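Local coordinates for protein Cas13d (uncultured Ruminococcus sp, PDB 6IV9) that binds CRISPR RNA and, through its two HEPN domains, probably matures that guide and cleaves target RNA, at residues V654-E667 and L683-K695. The protein carries 2 engineered substitutions. Sequence-based numbering, arbitrary orientation. Where two conformers were deposited one is given.
Sequences VMFVLGGIPDTQIE and LEAKRSELARMIK. With nucleotides of chain B.
Arg687 pushes its extended side chain into the angle between helices 651-660 and 663-673, a hollow walled by Leu658, Gly659, Asp663 and Ile666. Its guanidinium is gripped in its own plane. NE gives a nearly straight bond (168°) to Leu658 O at 2.9 Å, coming from above the carbonyl plane. Ile661 N reaches that oxygen from the opposite face. NH2 holds Ile661 O at 2.8 Å and also makes a salt bridge to Asp663 OD1 at 3.0 Å. The carboxylate is turned 64° from the guanidinium. Ile666 CG1 lies over one guanidinium face, 3.6 Å from NH2. Without the guanidinium, as with an alanine here, Asp663 would probably lose its charge partner, and the carbonyls of Leu658 and Ile661 would lose these donors.

Two knobs fit in the reverse sense. Ile666 sits among Leu683, Lys686, Arg687 and Leu690. Met655 fills a hollow formed by Glu684, Arg687, Ser688 and Ala691. Bends at chi2 and chi3 fold its chain over onto helix 683-696, with SD 3.8 Å from Ala691 CB and CE beside the Glu684 carboxylate and Ser688 OG. The small Ala691 also receives Val654 CG1 and Leu658 CD2. Ile694 CD1 packs against Val654 CG1 at 3.9 Å. At the other end, Glu667 OE1 bridges to Lys686 NZ, which also bonds to Met679 O and Ser681 O.

Helix 713-760 touches Leu658 and Leu690 from outside the pair. On the RNA side, Pro662 CD approaches N3 of U38 of chain B at 3.5 Å. The arrangement is knobs-into-holes packing of one helix against two consecutive helices joined by a short turn, and that turn and the helix after it contact the crRNA.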
# COMPACT_ATOMS: atom_id res chain seq x y z
N VAL A 654 21.63 -10.01 -8.65
CA VAL A 654 21.73 -10.25 -7.19
C VAL A 654 22.68 -9.24 -6.56
O VAL A 654 22.37 -8.71 -5.54
CB VAL A 654 22.15 -11.70 -6.90
CG1 VAL A 654 22.50 -11.90 -5.45
CG2 VAL A 654 21.07 -12.66 -7.34
N MET A 655 23.80 -8.95 -7.21
CA MET A 655 24.76 -7.95 -6.68
C MET A 655 24.08 -6.58 -6.64
O MET A 655 24.37 -5.83 -5.74
CB MET A 655 26.04 -7.89 -7.52
CG MET A 655 27.03 -8.99 -7.19
SD MET A 655 27.67 -8.93 -5.52
CE MET A 655 28.76 -7.52 -5.62
N PHE A 656 23.23 -6.28 -7.62
CA PHE A 656 22.53 -4.97 -7.59
C PHE A 656 21.66 -4.87 -6.33
O PHE A 656 21.72 -3.89 -5.65
CB PHE A 656 21.66 -4.79 -8.83
CG PHE A 656 20.74 -3.61 -8.69
CD1 PHE A 656 21.24 -2.34 -8.58
CD2 PHE A 656 19.38 -3.79 -8.63
CE1 PHE A 656 20.40 -1.26 -8.40
CE2 PHE A 656 18.53 -2.71 -8.47
CZ PHE A 656 19.05 -1.45 -8.34
N VAL A 657 20.90 -5.91 -6.04
CA VAL A 657 20.03 -5.92 -4.83
C VAL A 657 20.88 -5.86 -3.55
O VAL A 657 20.57 -5.09 -2.69
CB VAL A 657 19.08 -7.13 -4.82
CG1 VAL A 657 18.27 -7.18 -3.55
CG2 VAL A 657 18.18 -7.12 -6.02
N LEU A 658 21.94 -6.65 -3.49
CA LEU A 658 22.85 -6.72 -2.33
C LEU A 658 23.48 -5.33 -2.12
O LEU A 658 23.72 -4.95 -1.00
CB LEU A 658 23.92 -7.76 -2.64
CG LEU A 658 23.87 -9.13 -1.96
CD1 LEU A 658 22.65 -9.42 -1.13
CD2 LEU A 658 24.22 -10.24 -2.91
N GLY A 659 23.73 -4.60 -3.21
CA GLY A 659 24.37 -3.28 -3.15
C GLY A 659 23.54 -2.28 -2.37
O GLY A 659 24.11 -1.38 -1.79
N GLY A 660 22.23 -2.39 -2.47
CA GLY A 660 21.28 -1.52 -1.76
C GLY A 660 21.19 -1.82 -0.28
O GLY A 660 20.71 -0.99 0.46
N ILE A 661 21.56 -3.02 0.11
CA ILE A 661 21.46 -3.38 1.55
C ILE A 661 22.55 -2.65 2.31
O ILE A 661 23.68 -2.66 1.86
CB ILE A 661 21.49 -4.91 1.73
CG1 ILE A 661 20.30 -5.55 1.02
CG2 ILE A 661 21.53 -5.29 3.19
CD1 ILE A 661 20.29 -7.03 1.09
N PRO A 662 22.26 -2.07 3.49
CA PRO A 662 23.24 -1.34 4.26
C PRO A 662 24.42 -2.24 4.64
O PRO A 662 24.24 -3.38 4.84
CB PRO A 662 22.48 -0.91 5.51
CG PRO A 662 21.05 -0.88 5.07
CD PRO A 662 20.94 -2.02 4.09
N ASP A 663 25.60 -1.64 4.76
CA ASP A 663 26.87 -2.36 5.03
C ASP A 663 26.76 -3.11 6.36
O ASP A 663 27.20 -4.23 6.40
CB ASP A 663 28.05 -1.40 5.11
CG ASP A 663 28.37 -0.67 3.82
OD1 ASP A 663 27.98 -1.14 2.77
OD2 ASP A 663 29.04 0.36 3.91
N THR A 664 26.15 -2.52 7.38
CA THR A 664 26.03 -3.24 8.67
C THR A 664 25.22 -4.52 8.48
O THR A 664 25.56 -5.50 9.07
CB THR A 664 25.43 -2.35 9.76
OG1 THR A 664 24.12 -1.99 9.33
CG2 THR A 664 26.23 -1.09 10.00
N GLN A 665 24.15 -4.48 7.69
CA GLN A 665 23.34 -5.69 7.42
C GLN A 665 24.13 -6.72 6.60
O GLN A 665 24.02 -7.89 6.89
CB GLN A 665 21.99 -5.32 6.83
CG GLN A 665 21.00 -6.47 6.86
CD GLN A 665 20.97 -7.26 8.15
OE1 GLN A 665 20.85 -6.70 9.23
NE2 GLN A 665 21.07 -8.57 8.04
N ILE A 666 24.92 -6.28 5.63
CA ILE A 666 25.72 -7.23 4.82
C ILE A 666 26.69 -7.98 5.75
O ILE A 666 26.84 -9.17 5.60
CB ILE A 666 26.46 -6.50 3.69
CG1 ILE A 666 25.49 -6.01 2.62
CG2 ILE A 666 27.55 -7.36 3.09
CD1 ILE A 666 24.66 -7.09 2.00
N GLU A 667 27.29 -7.28 6.70
CA GLU A 667 28.21 -7.93 7.66
C GLU A 667 27.45 -8.97 8.48
O GLU A 667 27.99 -10.02 8.73
CB GLU A 667 28.88 -6.88 8.54
CG GLU A 667 29.77 -5.92 7.77
CD GLU A 667 31.25 -6.13 7.95
OE1 GLU A 667 31.65 -7.24 8.31
OE2 GLU A 667 32.00 -5.20 7.72
N LEU A 683 33.80 -5.22 1.84
CA LEU A 683 32.33 -5.32 1.75
C LEU A 683 31.96 -5.82 0.36
O LEU A 683 31.06 -6.62 0.26
CB LEU A 683 31.70 -3.95 2.05
CG LEU A 683 31.57 -3.64 3.53
CD1 LEU A 683 31.39 -2.15 3.75
CD2 LEU A 683 30.42 -4.40 4.15
N GLU A 684 32.66 -5.37 -0.68
CA GLU A 684 32.36 -5.85 -2.04
C GLU A 684 32.63 -7.36 -2.11
O GLU A 684 31.90 -8.04 -2.79
CB GLU A 684 33.12 -5.06 -3.10
CG GLU A 684 32.70 -5.37 -4.53
CD GLU A 684 31.32 -4.94 -5.02
OE1 GLU A 684 30.50 -4.43 -4.21
OE2 GLU A 684 31.05 -5.11 -6.21
N ALA A 685 33.71 -7.83 -1.48
CA ALA A 685 34.02 -9.27 -1.46
C ALA A 685 32.91 -10.02 -0.72
O ALA A 685 32.52 -11.05 -1.17
CB ALA A 685 35.35 -9.49 -0.82
N LYS A 686 32.45 -9.48 0.40
CA LYS A 686 31.37 -10.12 1.18
C LYS A 686 30.09 -10.18 0.34
O LYS A 686 29.47 -11.21 0.31
CB LYS A 686 31.17 -9.36 2.49
CG LYS A 686 32.36 -9.40 3.43
CD LYS A 686 32.08 -8.77 4.75
CE LYS A 686 33.14 -9.13 5.76
NZ LYS A 686 33.86 -7.95 6.24
N ARG A 687 29.75 -9.09 -0.34
CA ARG A 687 28.55 -9.10 -1.21
C ARG A 687 28.76 -10.14 -2.31
O ARG A 687 27.85 -10.89 -2.57
CB ARG A 687 28.29 -7.72 -1.80
CG ARG A 687 27.77 -6.69 -0.81
CD ARG A 687 27.32 -5.40 -1.47
NE ARG A 687 26.57 -4.51 -0.61
CZ ARG A 687 27.08 -3.59 0.17
NH1 ARG A 687 28.36 -3.33 0.14
NH2 ARG A 687 26.30 -2.92 1.00
N SER A 688 29.95 -10.16 -2.90
CA SER A 688 30.28 -11.09 -4.00
C SER A 688 30.13 -12.52 -3.49
O SER A 688 29.58 -13.33 -4.18
CB SER A 688 31.65 -10.85 -4.55
OG SER A 688 31.69 -9.62 -5.20
N GLU A 689 30.68 -12.78 -2.31
CA GLU A 689 30.41 -14.13 -1.60
C GLU A 689 28.95 -14.62 -1.33
O GLU A 689 28.61 -15.72 -1.67
CB GLU A 689 31.27 -14.19 -0.33
CG GLU A 689 31.73 -15.59 0.04
CD GLU A 689 32.79 -15.66 1.12
OE1 GLU A 689 33.57 -14.70 1.27
OE2 GLU A 689 32.85 -16.68 1.82
N LEU A 690 28.12 -13.67 -0.93
CA LEU A 690 26.68 -13.92 -0.71
C LEU A 690 26.02 -14.17 -2.07
O LEU A 690 25.19 -15.03 -2.14
CB LEU A 690 26.09 -12.73 0.04
CG LEU A 690 26.61 -12.55 1.46
CD1 LEU A 690 26.15 -11.25 2.07
CD2 LEU A 690 26.22 -13.72 2.32
N ALA A 691 26.41 -13.42 -3.09
CA ALA A 691 25.83 -13.60 -4.44
C ALA A 691 26.15 -14.99 -4.98
O ALA A 691 25.31 -15.59 -5.59
CB ALA A 691 26.29 -12.52 -5.37
N ARG A 692 27.37 -15.46 -4.75
CA ARG A 692 27.78 -16.82 -5.19
C ARG A 692 26.96 -17.87 -4.45
O ARG A 692 26.58 -18.84 -5.06
CB ARG A 692 29.26 -17.03 -4.93
CG ARG A 692 30.14 -16.40 -5.99
CD ARG A 692 31.51 -17.04 -5.99
NE ARG A 692 32.32 -16.52 -4.91
CZ ARG A 692 32.83 -15.31 -4.85
NH1 ARG A 692 33.37 -14.90 -3.73
NH2 ARG A 692 32.81 -14.52 -5.90
N MET A 693 26.72 -17.67 -3.17
CA MET A 693 25.93 -18.64 -2.38
C MET A 693 24.52 -18.73 -2.95
O MET A 693 24.01 -19.81 -3.06
CB MET A 693 25.79 -18.18 -0.94
CG MET A 693 27.04 -18.32 -0.16
SD MET A 693 26.66 -18.29 1.58
CE MET A 693 24.92 -17.93 1.53
N ILE A 694 23.93 -17.58 -3.26
CA ILE A 694 22.56 -17.51 -3.83
C ILE A 694 22.55 -18.19 -5.20
O ILE A 694 21.67 -18.96 -5.48
CB ILE A 694 22.11 -16.05 -3.88
CG1 ILE A 694 21.79 -15.55 -2.47
CG2 ILE A 694 20.94 -15.87 -4.81
CD1 ILE A 694 21.74 -14.08 -2.36
N LYS A 695 23.58 -17.96 -5.99
CA LYS A 695 23.67 -18.57 -7.33
C LYS A 695 23.70 -20.10 -7.21
O LYS A 695 23.20 -20.74 -8.10
CB LYS A 695 24.93 -18.07 -8.03
CG LYS A 695 25.19 -18.67 -9.40
CD LYS A 695 26.60 -18.50 -9.86
CE LYS A 695 26.73 -17.98 -11.27
NZ LYS A 695 25.87 -18.69 -12.24
P U B 39 15.01 -8.19 7.18
OP1 U B 39 15.00 -9.63 7.21
OP2 U B 39 13.69 -7.50 7.22
O5' U B 39 15.91 -7.47 8.26
C5' U B 39 17.16 -8.04 8.66
C4' U B 39 17.82 -7.12 9.66
O4' U B 39 17.94 -5.78 9.11
C3' U B 39 17.05 -6.89 10.95
O3' U B 39 17.15 -8.03 11.78
C2' U B 39 17.70 -5.60 11.46
O2' U B 39 19.01 -5.65 11.98
C1' U B 39 17.80 -4.82 10.15
N1 U B 39 16.62 -4.00 9.86
C2 U B 39 16.44 -2.84 10.59
O2 U B 39 17.20 -2.50 11.48
N3 U B 39 15.33 -2.11 10.25
C4 U B 39 14.40 -2.41 9.27
O4 U B 39 13.46 -1.65 9.07
C5 U B 39 14.66 -3.62 8.56
C6 U B 39 15.73 -4.36 8.87
P U B 38 11.54 -4.80 3.39
OP1 U B 38 11.05 -4.80 2.05
OP2 U B 38 10.78 -5.34 4.49
O5' U B 38 12.93 -5.56 3.30
C5' U B 38 13.59 -5.88 4.47
C4' U B 38 15.02 -6.24 4.14
O4' U B 38 15.63 -5.13 3.44
C3' U B 38 15.85 -6.40 5.40
O3' U B 38 15.75 -7.77 5.81
C2' U B 38 17.26 -6.02 4.94
O2' U B 38 17.89 -7.07 4.23
C1' U B 38 16.95 -4.94 3.91
N1 U B 38 17.07 -3.58 4.46
C2 U B 38 17.47 -2.59 3.57
O2 U B 38 17.73 -2.83 2.40
N3 U B 38 17.54 -1.33 4.11
C4 U B 38 17.23 -0.95 5.42
O4 U B 38 17.32 0.24 5.76
C5 U B 38 16.77 -2.03 6.25
C6 U B 38 16.71 -3.28 5.75